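Local coordinates for FAD:protein FMN transferase (Vibrio cholerae, PDB 6NXJ), which probably transfers the FMN portion of FAD, with magnesium as cofactor, onto a threonine hydroxyl of a target flavoprotein, releasing AMP, at residues 236-241 and 249-254; 255-260 and 295-300; 197-202 and 215-220; 60-65 and 140-145. The protein carries 1 engineered substitution. All coordinates share one frame; numbering follows the deposited sequence. Where two conformers were deposited one is given.

Contact 1: 236-241 and 249-254. Engineered in segment 236-241: Gly-241 (natural residue His). With FAD (flavin-adenine dinucleotide), chain C.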
# COMPACT_ATOMS: atom_id res chain seq x y z
N GLY A 236 9.46 18.72 -16.18
CA GLY A 236 10.25 19.10 -14.99
C GLY A 236 10.56 17.89 -14.14
O GLY A 236 10.17 16.78 -14.53
N VAL A 237 11.23 18.07 -13.00
CA VAL A 237 11.56 16.95 -12.06
C VAL A 237 10.22 16.49 -11.47
O VAL A 237 9.50 17.33 -10.86
CB VAL A 237 12.54 17.39 -10.96
CG1 VAL A 237 12.87 16.24 -10.01
CG2 VAL A 237 13.82 18.01 -11.53
N ARG A 238 9.87 15.21 -11.64
CA ARG A 238 8.54 14.70 -11.22
C ARG A 238 8.39 14.74 -9.68
O ARG A 238 9.30 14.23 -8.96
CB ARG A 238 8.35 13.30 -11.79
CG ARG A 238 6.98 12.73 -11.47
CD ARG A 238 6.89 11.28 -11.86
NE ARG A 238 5.62 10.75 -11.38
CZ ARG A 238 5.11 9.59 -11.76
NH1 ARG A 238 5.74 8.82 -12.64
NH2 ARG A 238 3.95 9.23 -11.25
N TYR A 239 7.28 15.31 -9.20
CA TYR A 239 6.89 15.36 -7.76
C TYR A 239 6.23 14.02 -7.34
O TYR A 239 5.16 13.65 -7.89
CB TYR A 239 5.97 16.55 -7.47
CG TYR A 239 5.52 16.63 -6.03
CD1 TYR A 239 6.18 17.45 -5.13
CD2 TYR A 239 4.47 15.84 -5.55
CE1 TYR A 239 5.80 17.51 -3.79
CE2 TYR A 239 4.08 15.88 -4.21
CZ TYR A 239 4.75 16.73 -3.33
OH TYR A 239 4.41 16.85 -2.01
N SER A 240 6.85 13.31 -6.39
CA SER A 240 6.47 11.94 -5.95
C SER A 240 7.06 11.62 -4.57
O SER A 240 8.23 11.97 -4.31
CB SER A 240 6.90 10.89 -6.95
OG SER A 240 6.65 9.60 -6.42
N GLY A 241 6.24 10.93 -3.76
CA GLY A 241 6.60 10.28 -2.49
C GLY A 241 7.05 8.83 -2.69
O GLY A 241 7.47 8.24 -1.72
N ARG A 249 16.09 8.76 -5.16
CA ARG A 249 15.28 9.92 -5.58
C ARG A 249 13.87 9.47 -5.91
O ARG A 249 13.65 8.29 -6.22
CB ARG A 249 15.92 10.59 -6.80
CG ARG A 249 17.24 11.29 -6.51
CD ARG A 249 17.88 11.74 -7.79
NE ARG A 249 19.26 12.17 -7.61
CZ ARG A 249 19.63 13.36 -7.17
NH1 ARG A 249 18.72 14.28 -6.87
NH2 ARG A 249 20.92 13.64 -7.04
N PRO A 250 12.89 10.40 -5.82
CA PRO A 250 11.54 10.18 -6.32
C PRO A 250 11.59 9.60 -7.74
O PRO A 250 12.44 9.96 -8.47
CB PRO A 250 10.91 11.59 -6.31
CG PRO A 250 11.63 12.28 -5.20
CD PRO A 250 13.05 11.76 -5.29
N ILE A 251 10.71 8.66 -8.06
CA ILE A 251 10.70 8.02 -9.42
C ILE A 251 10.51 9.13 -10.47
O ILE A 251 9.85 10.15 -10.19
CB ILE A 251 9.58 6.97 -9.55
CG1 ILE A 251 8.24 7.55 -9.09
CG2 ILE A 251 9.95 5.69 -8.83
CD1 ILE A 251 7.06 6.92 -9.81
N ASN A 252 11.07 8.91 -11.64
CA ASN A 252 11.04 9.91 -12.74
C ASN A 252 10.65 9.22 -14.05
O ASN A 252 10.95 9.82 -15.10
CB ASN A 252 12.37 10.66 -12.89
CG ASN A 252 12.22 12.06 -13.46
OD1 ASN A 252 11.13 12.49 -13.83
ND2 ASN A 252 13.32 12.80 -13.54
N ASN A 253 10.01 8.04 -14.00
CA ASN A 253 9.52 7.35 -15.23
C ASN A 253 8.21 8.01 -15.69
O ASN A 253 7.79 9.06 -15.10
CB ASN A 253 9.41 5.84 -15.05
CG ASN A 253 8.45 5.43 -13.95
OD1 ASN A 253 7.42 6.08 -13.71
ND2 ASN A 253 8.81 4.38 -13.26
N ARG A 254 7.59 7.47 -16.74
CA ARG A 254 6.37 8.06 -17.32
C ARG A 254 5.14 7.24 -16.89
O ARG A 254 4.08 7.44 -17.50
CB ARG A 254 6.49 8.20 -18.84
CG ARG A 254 7.53 9.21 -19.30
CD ARG A 254 7.28 9.69 -20.72
NE ARG A 254 6.41 10.87 -20.76
CZ ARG A 254 6.15 11.64 -21.83
NH1 ARG A 254 6.69 11.36 -23.00
NH2 ARG A 254 5.36 12.70 -21.71
PA FAD C . 1.55 3.88 -1.89
O1A FAD C . 1.95 3.97 -3.33
O2A FAD C . 0.79 2.66 -1.48
O5B FAD C . 2.88 3.94 -0.99
C5B FAD C . 3.70 5.09 -0.99
C4B FAD C . 4.53 5.15 0.28
O4B FAD C . 5.49 4.07 0.34
C3B FAD C . 5.40 6.40 0.38
O3B FAD C . 4.62 7.44 0.92
C2B FAD C . 6.52 5.97 1.33
O2B FAD C . 6.10 6.13 2.68
C1B FAD C . 6.72 4.51 0.92
N9A FAD C . 7.72 4.23 -0.06
C8A FAD C . 8.16 5.03 -1.09
N7A FAD C . 8.97 4.43 -1.93
C5A FAD C . 9.01 3.13 -1.49
C6A FAD C . 9.69 2.01 -2.00
N6A FAD C . 10.43 2.05 -3.13
N1A FAD C . 9.52 0.85 -1.34
C2A FAD C . 8.76 0.87 -0.22
N3A FAD C . 8.06 1.87 0.34
C4A FAD C . 8.26 2.99 -0.33
N1 FAD C . 0.18 10.04 7.05
C2 FAD C . 0.04 11.20 7.80
O2 FAD C . 0.14 12.32 7.28
N3 FAD C . -0.23 11.17 9.11
C4 FAD C . -0.37 10.00 9.80
O4 FAD C . -0.59 10.05 11.00
C4X FAD C . -0.22 8.77 9.08
N5 FAD C . -0.31 7.62 9.73
C5X FAD C . -0.16 6.47 8.98
C6 FAD C . -0.29 5.23 9.61
C7 FAD C . -0.13 4.05 8.91
C7M FAD C . -0.28 2.73 9.61
C8 FAD C . 0.12 4.08 7.53
C8M FAD C . 0.29 2.79 6.77
C9 FAD C . 0.27 5.26 6.91
C9A FAD C . 0.12 6.48 7.60
N10 FAD C . 0.24 7.71 6.97
C10 FAD C . 0.05 8.90 7.68
C1' FAD C . 0.42 7.80 5.51
C2' FAD C . 1.83 7.60 4.99
O2' FAD C . 2.72 8.66 5.39
C3' FAD C . 1.72 7.60 3.45
O3' FAD C . 1.34 8.88 3.01
C4' FAD C . 0.63 6.69 2.91
O4' FAD C . 0.82 5.38 3.46
C5' FAD C . 0.57 6.72 1.39
O5' FAD C . 0.15 5.45 0.83
P FAD C . -0.52 5.41 -0.64
O1P FAD C . -1.00 6.77 -0.87
O2P FAD C . -1.41 4.21 -0.63
O3P FAD C . 0.75 5.20 -1.55
O HOH W 1 11.34 13.14 -9.95

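Contact 2: 255-260 and 295-300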
# COMPACT_ATOMS: atom_id res chain seq x y z
N VAL A 255 5.26 6.38 -15.87
CA VAL A 255 4.08 5.64 -15.32
C VAL A 255 3.22 6.61 -14.50
O VAL A 255 3.71 7.14 -13.51
CB VAL A 255 4.49 4.42 -14.48
CG1 VAL A 255 3.26 3.65 -14.02
CG2 VAL A 255 5.42 3.50 -15.24
N VAL A 256 1.96 6.76 -14.90
CA VAL A 256 0.93 7.64 -14.27
C VAL A 256 0.31 6.91 -13.06
O VAL A 256 0.27 7.48 -11.93
CB VAL A 256 -0.10 8.04 -15.35
CG1 VAL A 256 -1.39 8.60 -14.77
CG2 VAL A 256 0.52 8.99 -16.37
N SER A 257 -0.16 5.68 -13.26
CA SER A 257 -0.87 4.91 -12.20
C SER A 257 -0.63 3.42 -12.43
O SER A 257 -0.43 3.02 -13.59
CB SER A 257 -2.34 5.21 -12.19
OG SER A 257 -2.91 4.87 -13.45
N VAL A 258 -0.63 2.66 -11.35
CA VAL A 258 -0.57 1.17 -11.41
C VAL A 258 -1.72 0.66 -10.54
O VAL A 258 -1.76 1.02 -9.34
CB VAL A 258 0.79 0.60 -10.97
CG1 VAL A 258 0.80 -0.94 -11.08
CG2 VAL A 258 1.91 1.18 -11.82
N THR A 259 -2.59 -0.16 -11.12
CA THR A 259 -3.67 -0.84 -10.37
C THR A 259 -3.36 -2.35 -10.30
O THR A 259 -3.06 -2.95 -11.31
CB THR A 259 -5.04 -0.50 -10.96
OG1 THR A 259 -5.14 0.93 -10.92
CG2 THR A 259 -6.16 -1.13 -10.17
N VAL A 260 -3.46 -2.94 -9.11
CA VAL A 260 -3.22 -4.40 -8.92
C VAL A 260 -4.41 -5.01 -8.23
O VAL A 260 -4.93 -4.37 -7.28
CB VAL A 260 -1.91 -4.63 -8.13
CG1 VAL A 260 -1.71 -6.09 -7.71
CG2 VAL A 260 -0.74 -4.14 -8.96
N LEU A 295 -3.08 -3.17 -14.26
CA LEU A 295 -3.33 -2.15 -15.30
C LEU A 295 -2.36 -1.01 -15.02
O LEU A 295 -2.47 -0.42 -13.90
CB LEU A 295 -4.80 -1.69 -15.25
CG LEU A 295 -5.14 -0.57 -16.24
CD1 LEU A 295 -5.08 -1.04 -17.70
CD2 LEU A 295 -6.51 0.02 -15.95
N MET A 296 -1.48 -0.72 -15.97
CA MET A 296 -0.57 0.47 -15.95
C MET A 296 -1.05 1.53 -16.95
O MET A 296 -1.29 1.18 -18.15
CB MET A 296 0.87 0.13 -16.33
CG MET A 296 1.55 -0.73 -15.32
SD MET A 296 3.33 -0.50 -15.39
CE MET A 296 3.82 -1.99 -14.53
N ILE A 297 -1.13 2.78 -16.49
CA ILE A 297 -1.28 3.96 -17.38
C ILE A 297 0.10 4.60 -17.47
O ILE A 297 0.70 4.90 -16.42
CB ILE A 297 -2.31 4.98 -16.85
CG1 ILE A 297 -3.62 4.34 -16.39
CG2 ILE A 297 -2.54 6.05 -17.90
CD1 ILE A 297 -4.44 3.74 -17.50
N VAL A 298 0.53 4.84 -18.70
CA VAL A 298 1.85 5.43 -19.03
C VAL A 298 1.60 6.65 -19.91
O VAL A 298 0.82 6.56 -20.87
CB VAL A 298 2.73 4.41 -19.77
CG1 VAL A 298 4.09 5.01 -20.13
CG2 VAL A 298 2.86 3.13 -18.95
N LYS A 299 2.36 7.70 -19.64
CA LYS A 299 2.35 8.94 -20.44
C LYS A 299 3.30 8.78 -21.64
O LYS A 299 4.44 8.39 -21.44
CB LYS A 299 2.71 10.12 -19.53
CG LYS A 299 2.73 11.45 -20.27
CD LYS A 299 2.23 12.62 -19.47
CE LYS A 299 1.96 13.82 -20.36
NZ LYS A 299 2.17 15.07 -19.59
N THR A 300 2.82 9.13 -22.84
CA THR A 300 3.60 9.19 -24.10
C THR A 300 3.51 10.62 -24.66
O THR A 300 2.82 11.46 -24.06
CB THR A 300 3.10 8.14 -25.10
OG1 THR A 300 1.87 8.56 -25.70
CG2 THR A 300 2.92 6.79 -24.44
O HOH W 2 -3.82 2.14 -13.26

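Contact 3: 197-202 and 215-220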
# COMPACT_ATOMS: atom_id res chain seq x y z
N TRP A 197 -19.83 -5.79 -6.39
CA TRP A 197 -19.40 -4.42 -6.00
C TRP A 197 -18.66 -3.72 -7.16
O TRP A 197 -17.86 -4.38 -7.90
CB TRP A 197 -18.54 -4.48 -4.75
CG TRP A 197 -19.25 -4.98 -3.53
CD1 TRP A 197 -19.31 -6.26 -3.06
CD2 TRP A 197 -20.02 -4.17 -2.63
NE1 TRP A 197 -20.07 -6.30 -1.92
CE2 TRP A 197 -20.52 -5.04 -1.64
CE3 TRP A 197 -20.37 -2.82 -2.60
CZ2 TRP A 197 -21.29 -4.57 -0.59
CZ3 TRP A 197 -21.14 -2.35 -1.56
CH2 TRP A 197 -21.61 -3.22 -0.57
N ARG A 198 -18.95 -2.44 -7.37
CA ARG A 198 -18.49 -1.71 -8.57
C ARG A 198 -17.35 -0.75 -8.19
O ARG A 198 -17.56 0.02 -7.26
CB ARG A 198 -19.67 -0.96 -9.18
CG ARG A 198 -20.62 -1.87 -9.95
CD ARG A 198 -22.06 -1.40 -9.85
NE ARG A 198 -22.22 -0.05 -10.38
CZ ARG A 198 -22.29 0.25 -11.68
NH1 ARG A 198 -22.18 -0.72 -12.59
NH2 ARG A 198 -22.43 1.51 -12.07
N ILE A 199 -16.25 -0.79 -8.94
CA ILE A 199 -15.05 0.05 -8.73
C ILE A 199 -14.82 0.84 -10.02
O ILE A 199 -15.00 0.25 -11.11
CB ILE A 199 -13.82 -0.82 -8.38
CG1 ILE A 199 -14.04 -1.73 -7.18
CG2 ILE A 199 -12.56 -0.00 -8.24
CD1 ILE A 199 -14.46 -1.04 -5.93
N ALA A 200 -14.37 2.09 -9.93
CA ALA A 200 -14.03 2.90 -11.11
C ALA A 200 -12.51 2.93 -11.29
O ALA A 200 -11.84 3.12 -10.29
CB ALA A 200 -14.63 4.28 -10.95
N ILE A 201 -12.02 2.66 -12.51
CA ILE A 201 -10.64 2.99 -12.98
C ILE A 201 -10.68 4.37 -13.63
O ILE A 201 -11.40 4.50 -14.62
CB ILE A 201 -10.13 2.00 -14.04
CG1 ILE A 201 -10.38 0.55 -13.66
CG2 ILE A 201 -8.65 2.28 -14.31
CD1 ILE A 201 -9.93 0.24 -12.26
N GLU A 202 -9.91 5.31 -13.11
CA GLU A 202 -9.85 6.67 -13.70
C GLU A 202 -8.74 6.70 -14.74
O GLU A 202 -7.67 6.15 -14.44
CB GLU A 202 -9.63 7.73 -12.64
CG GLU A 202 -10.32 9.02 -13.02
CD GLU A 202 -10.96 9.70 -11.83
OE1 GLU A 202 -10.59 9.31 -10.69
OE2 GLU A 202 -11.80 10.61 -12.05
N ILE A 215 -15.46 -1.42 -13.25
CA ILE A 215 -15.22 -2.89 -13.29
C ILE A 215 -15.81 -3.53 -12.02
O ILE A 215 -16.19 -2.79 -11.06
CB ILE A 215 -13.72 -3.23 -13.45
CG1 ILE A 215 -12.91 -2.77 -12.23
CG2 ILE A 215 -13.19 -2.68 -14.76
CD1 ILE A 215 -11.48 -3.25 -12.20
N GLU A 216 -15.88 -4.87 -12.06
CA GLU A 216 -16.43 -5.78 -11.03
C GLU A 216 -15.34 -6.78 -10.69
O GLU A 216 -15.25 -7.82 -11.32
CB GLU A 216 -17.65 -6.52 -11.59
CG GLU A 216 -18.90 -5.66 -11.75
CD GLU A 216 -20.13 -6.40 -12.29
OE1 GLU A 216 -19.98 -7.50 -12.81
OE2 GLU A 216 -21.23 -5.85 -12.18
N PRO A 217 -14.42 -6.49 -9.73
CA PRO A 217 -13.34 -7.43 -9.45
C PRO A 217 -13.81 -8.78 -8.89
O PRO A 217 -13.04 -9.70 -8.98
CB PRO A 217 -12.46 -6.68 -8.45
CG PRO A 217 -12.82 -5.22 -8.62
CD PRO A 217 -14.30 -5.24 -8.98
N GLY A 218 -15.05 -8.89 -8.38
CA GLY A 218 -15.52 -10.11 -7.68
C GLY A 218 -14.95 -10.16 -6.27
O GLY A 218 -14.94 -9.12 -5.61
N ASP A 219 -14.47 -11.31 -5.82
CA ASP A 219 -13.92 -11.46 -4.44
C ASP A 219 -12.41 -11.25 -4.52
O ASP A 219 -11.67 -12.18 -4.90
CB ASP A 219 -14.35 -12.79 -3.83
CG ASP A 219 -15.85 -12.93 -3.58
OD1 ASP A 219 -16.60 -11.95 -3.75
OD2 ASP A 219 -16.25 -14.02 -3.14
N TYR A 220 -11.97 -10.05 -4.23
CA TYR A 220 -10.62 -9.56 -4.60
C TYR A 220 -10.34 -8.25 -3.88
O TYR A 220 -11.30 -7.52 -3.57
CB TYR A 220 -10.53 -9.28 -6.10
CG TYR A 220 -9.65 -10.17 -6.93
CD1 TYR A 220 -8.47 -10.66 -6.43
CD2 TYR A 220 -9.95 -10.48 -8.25
CE1 TYR A 220 -7.62 -11.45 -7.18
CE2 TYR A 220 -9.10 -11.27 -9.02
CZ TYR A 220 -7.93 -11.76 -8.48
OH TYR A 220 -7.04 -12.54 -9.17
O HOH W 3 -17.52 -8.09 -5.29
O HOH W 4 -17.00 -6.93 -7.84

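Contact 4: 60-65 and 140-145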
# COMPACT_ATOMS: atom_id res chain seq x y z
N SER A 60 8.10 2.34 15.18
CA SER A 60 8.94 3.48 15.60
C SER A 60 9.94 3.03 16.68
O SER A 60 11.10 3.45 16.60
CB SER A 60 8.11 4.64 16.05
OG SER A 60 7.33 5.12 14.96
N ARG A 61 9.54 2.20 17.64
CA ARG A 61 10.47 1.71 18.71
C ARG A 61 11.56 0.85 18.08
O ARG A 61 12.73 0.96 18.52
CB ARG A 61 9.76 0.93 19.82
CG ARG A 61 8.84 1.74 20.71
CD ARG A 61 9.42 3.08 21.14
NE ARG A 61 9.02 3.50 22.47
CZ ARG A 61 9.06 4.75 22.92
NH1 ARG A 61 9.43 5.74 22.12
NH2 ARG A 61 8.72 5.01 24.17
N PHE A 62 11.22 0.06 17.06
CA PHE A 62 12.26 -0.68 16.31
C PHE A 62 13.20 0.31 15.63
O PHE A 62 14.47 0.13 15.65
CB PHE A 62 11.66 -1.63 15.29
CG PHE A 62 12.70 -2.37 14.48
CD1 PHE A 62 13.56 -3.26 15.09
CD2 PHE A 62 12.77 -2.23 13.11
CE1 PHE A 62 14.53 -3.93 14.35
CE2 PHE A 62 13.71 -2.93 12.36
CZ PHE A 62 14.57 -3.80 12.99
N ASN A 63 12.62 1.35 15.02
CA ASN A 63 13.38 2.39 14.28
C ASN A 63 14.33 3.10 15.26
O ASN A 63 15.45 3.44 14.85
CB ASN A 63 12.45 3.33 13.51
CG ASN A 63 11.82 2.69 12.29
OD1 ASN A 63 12.34 1.69 11.75
ND2 ASN A 63 10.75 3.30 11.81
N GLN A 64 13.92 3.30 16.52
CA GLN A 64 14.77 3.96 17.56
C GLN A 64 15.77 2.98 18.15
O GLN A 64 16.69 3.44 18.77
CB GLN A 64 13.89 4.53 18.67
CG GLN A 64 13.11 5.74 18.22
CD GLN A 64 11.74 5.83 18.85
OE1 GLN A 64 11.52 5.40 19.97
NE2 GLN A 64 10.77 6.37 18.12
N HIS A 65 15.57 1.66 18.02
CA HIS A 65 16.50 0.61 18.51
C HIS A 65 17.82 0.74 17.75
O HIS A 65 17.78 0.77 16.50
CB HIS A 65 15.82 -0.76 18.32
CG HIS A 65 16.52 -1.97 18.82
ND1 HIS A 65 16.69 -2.24 20.19
CD2 HIS A 65 16.95 -3.07 18.15
CE1 HIS A 65 17.26 -3.43 20.32
NE2 HIS A 65 17.41 -3.97 19.07
N ASN A 140 8.94 -14.09 15.92
CA ASN A 140 8.28 -12.77 16.06
C ASN A 140 9.35 -11.72 16.39
O ASN A 140 9.14 -10.94 17.35
CB ASN A 140 7.14 -12.83 17.08
CG ASN A 140 5.86 -13.42 16.50
OD1 ASN A 140 5.83 -13.80 15.33
ND2 ASN A 140 4.79 -13.46 17.28
N THR A 141 10.49 -11.69 15.68
CA THR A 141 11.54 -10.68 15.96
C THR A 141 12.12 -10.10 14.67
O THR A 141 12.22 -10.81 13.63
CB THR A 141 12.69 -11.17 16.87
OG1 THR A 141 13.57 -12.05 16.17
CG2 THR A 141 12.22 -11.82 18.16
N LEU A 142 12.53 -8.84 14.78
CA LEU A 142 13.24 -8.13 13.70
C LEU A 142 14.66 -7.83 14.17
O LEU A 142 14.83 -7.58 15.34
CB LEU A 142 12.51 -6.82 13.41
CG LEU A 142 11.01 -6.93 13.16
CD1 LEU A 142 10.45 -5.56 12.86
CD2 LEU A 142 10.71 -7.93 12.03
N SER A 143 15.61 -7.74 13.25
CA SER A 143 17.01 -7.39 13.53
C SER A 143 17.50 -6.44 12.45
O SER A 143 17.14 -6.66 11.27
CB SER A 143 17.87 -8.62 13.65
OG SER A 143 17.48 -9.33 14.83
N LYS A 144 18.24 -5.42 12.89
CA LYS A 144 18.91 -4.45 11.99
C LYS A 144 20.41 -4.54 12.24
O LYS A 144 20.82 -4.57 13.41
CB LYS A 144 18.38 -3.05 12.22
CG LYS A 144 18.22 -2.64 13.67
CD LYS A 144 18.22 -1.14 13.86
CE LYS A 144 16.87 -0.51 13.82
NZ LYS A 144 16.99 0.97 13.97
N ASP A 145 21.20 -4.63 11.17
CA ASP A 145 22.66 -4.77 11.28
C ASP A 145 23.29 -3.39 11.19
O ASP A 145 24.50 -3.34 11.29
CB ASP A 145 23.18 -5.87 10.34
CG ASP A 145 23.28 -5.47 8.88
OD1 ASP A 145 23.02 -4.29 8.57
OD2 ASP A 145 23.63 -6.35 8.06

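Contact 1: 236-241 and 249-254
Arg-238 lays its guanidinium alongside Ile-251, whose CD1 sits over one face of the flat group, 3.7 Å from NH1 and offset toward the rim. The arginine chain runs out extended, CG anti to the backbone N (chi1 -177°), and so passes the Ile-251 carbonyl, with CD 3.6 Å from Ile-251 O, before NH1 arrives at the backbone of Asn-253. There NH1 donates to Asn-253 O over 3.2 Å; the bond is bent, and the donor stands above the carbonyl plane instead of on a lone pair. The same NH1 also binds Val-255 O, while Asn-253 turns its OD1 to the amide of Val-255. A long side chain with several N-H groups suits a place where the carbonyls of Asn-253 and Val-255 lie within its reach. Farther along, Pro-250 presses its ring against a carbonyl, CB lying 3.4 Å from Ser-240 O, and the compact Ser-240 leaves room for Ile-251, its OG 3.7 Å from Ile-251 CG1 and bonded to the amide of Ile-242. Gly-241, an engineered residue replacing histidine, brings its O to 3.3 Å from C8A of FAD. The chemistry is thus uneven: the guanidinium ties backbone carbonyls together at one end, while the end beside the adenine of the cofactor rests on apolar contact and leaves the buried Ser-240 O without a polar partner in the model.

Contact 2: 255-260 and 295-300
Val-256 N and Ser-257 N share a single acceptor, Ile-297 O, across two antiparallel strands, and backbone hydrogen bonds set the frame. The bond from Val-256 N to Ile-297 O is 2.7 Å long, whereas that from Ser-257 N is weak, at 3.4 Å. Beyond this point the pairing is regular: Ile-297 N donates to Ser-257 O, and Thr-259 and Leu-295 exchange two bonds, the one from Thr-259 N to Leu-295 O being nearly straight (174°). Apolar contacts fill the face carrying Val-255, Val-258 and Met-296. Val-258 CG2 lies 4.0 Å from Met-296 CG, the two side chains running side by side; branched valines suit a strand, and the slim methionine reaches on to Met-284 of helix 280-289. Next to the shared acceptor, Val-256 CB meets Ile-297 CG2 at 4.1 Å. On the face of Ser-257, Thr-259, Leu-295 and Ile-297, water 2 joins Ser-257 OG, Thr-259 OG1 and Leu-295 O, to which it donates at 3.0 Å. Small hydroxyl residues leave room for this water, and Thr-259 OG1 is bonded to Thr-224 as well. One extra residue on strand 255-262 makes this a classic bulge, set in the large antiparallel sheet of this ApbE-family protein.

Contact 3: 197-202 and 215-220
Ile-199 and Ile-215 form an antiparallel hydrogen-bonded pair, Ile-199 N donating to Ile-215 O at 2.9 Å and Ile-215 N returning a bond to Ile-199 O at 2.8 Å, both nearly straight and close to the line of the acceptor carbonyl. Their side chains share one face of this two-stranded hairpin. Ile-215 places CG1 between its backbone N and carbonyl carbon (chi1 65°), which carries CD1 out to Ile-201, where the two CD1 methyls, Ile-215 and Ile-201, meet at 3.8 Å. Ile-199 instead uses CG1 against the ring of Pro-217, 4.0 Å from its CD, the two side chains crossing at about a right angle. Branched isoleucines combine strand preference with a wide apolar surface, and proline adds a rigid apolar ring just where the chain leaves the pairing. Past it, water 4 takes over from direct bonds: it donates to Trp-197 O at 2.7 Å and accepts from Gly-218 N at 2.8 Å. Gly-218 has a positive phi of 77°, a conformation that glycine adopts easily. Leu-187 of strand 184-188 packs against Trp-197, Ile-199 and Pro-217, so the hairpin rests its apolar side on the large sheet, and the chain then enters that sheet as strand 220-225.

Contact 4: 60-65 and 140-145
Phe-62, on helix 58-64, has its ring held between Leu-142 and Lys-144 of strand 141-144, in a helix-on-sheet packing where the short segments have axes 9.9 Å apart and run 33° from parallel. The sheet is the small three-stranded one, with strand 141-144 in the middle. Leu-142 and Lys-144, two positions apart on the strand, both direct their side chains at the helix and take opposite faces of the ring. On one, Leu-142 CB makes a CH-pi contact 3.9 Å from the ring centroid, offset toward the rim. On the other, Lys-144 CE lies over the centre, 4.1 Å from the centroid, the two side chains running antiparallel, each reaching toward the other's backbone. The ring reaches this slot because CG is anti to the backbone N (chi1 178°), and its edge looks toward the Ser-143 backbone carbon. A flat aromatic ring suits a gap with aliphatic groups on both faces, and lysine suits the far side because its long chain offers methylenes to the ring and still takes its charge to the helix end. There NZ sits among the carbonyls of Asn-63, His-65, Pro-147 and Leu-149, more acceptors than its three protons can serve singly, so some sharing is likely. These partly negative oxygens probably stabilise the buried positive charge. NZ stands well above the Asn-63 carbonyl plane, 3.0 Å from Asn-63 O and not on a lone pair; His-65 O, 2.7 Å from Lys-144 NZ, is instead approached nearly in line with its carbonyl bond.

From the N terminus, contact 4 comes first, closing a span of 74 residues and tying helix 58-64 to the small three-stranded sheet. Contact 3 follows, closing the hairpin that leads into strand 220-225 of the large sheet. Contact 1 then draws together the loop beside the FAD pocket, and contact 2 brings strands 255-262 and 294-299 together over a span rich in helix. All four lie in series; none nests or crosses. Contacts 1 and 2 touch directly, Arg-254 and Lys-299 meeting through their backbones, and Leu-295 of contact 2 packs on Ile-201 of contact 3. Contact 4 stands apart, its centre about 34 Å from that of contact 2.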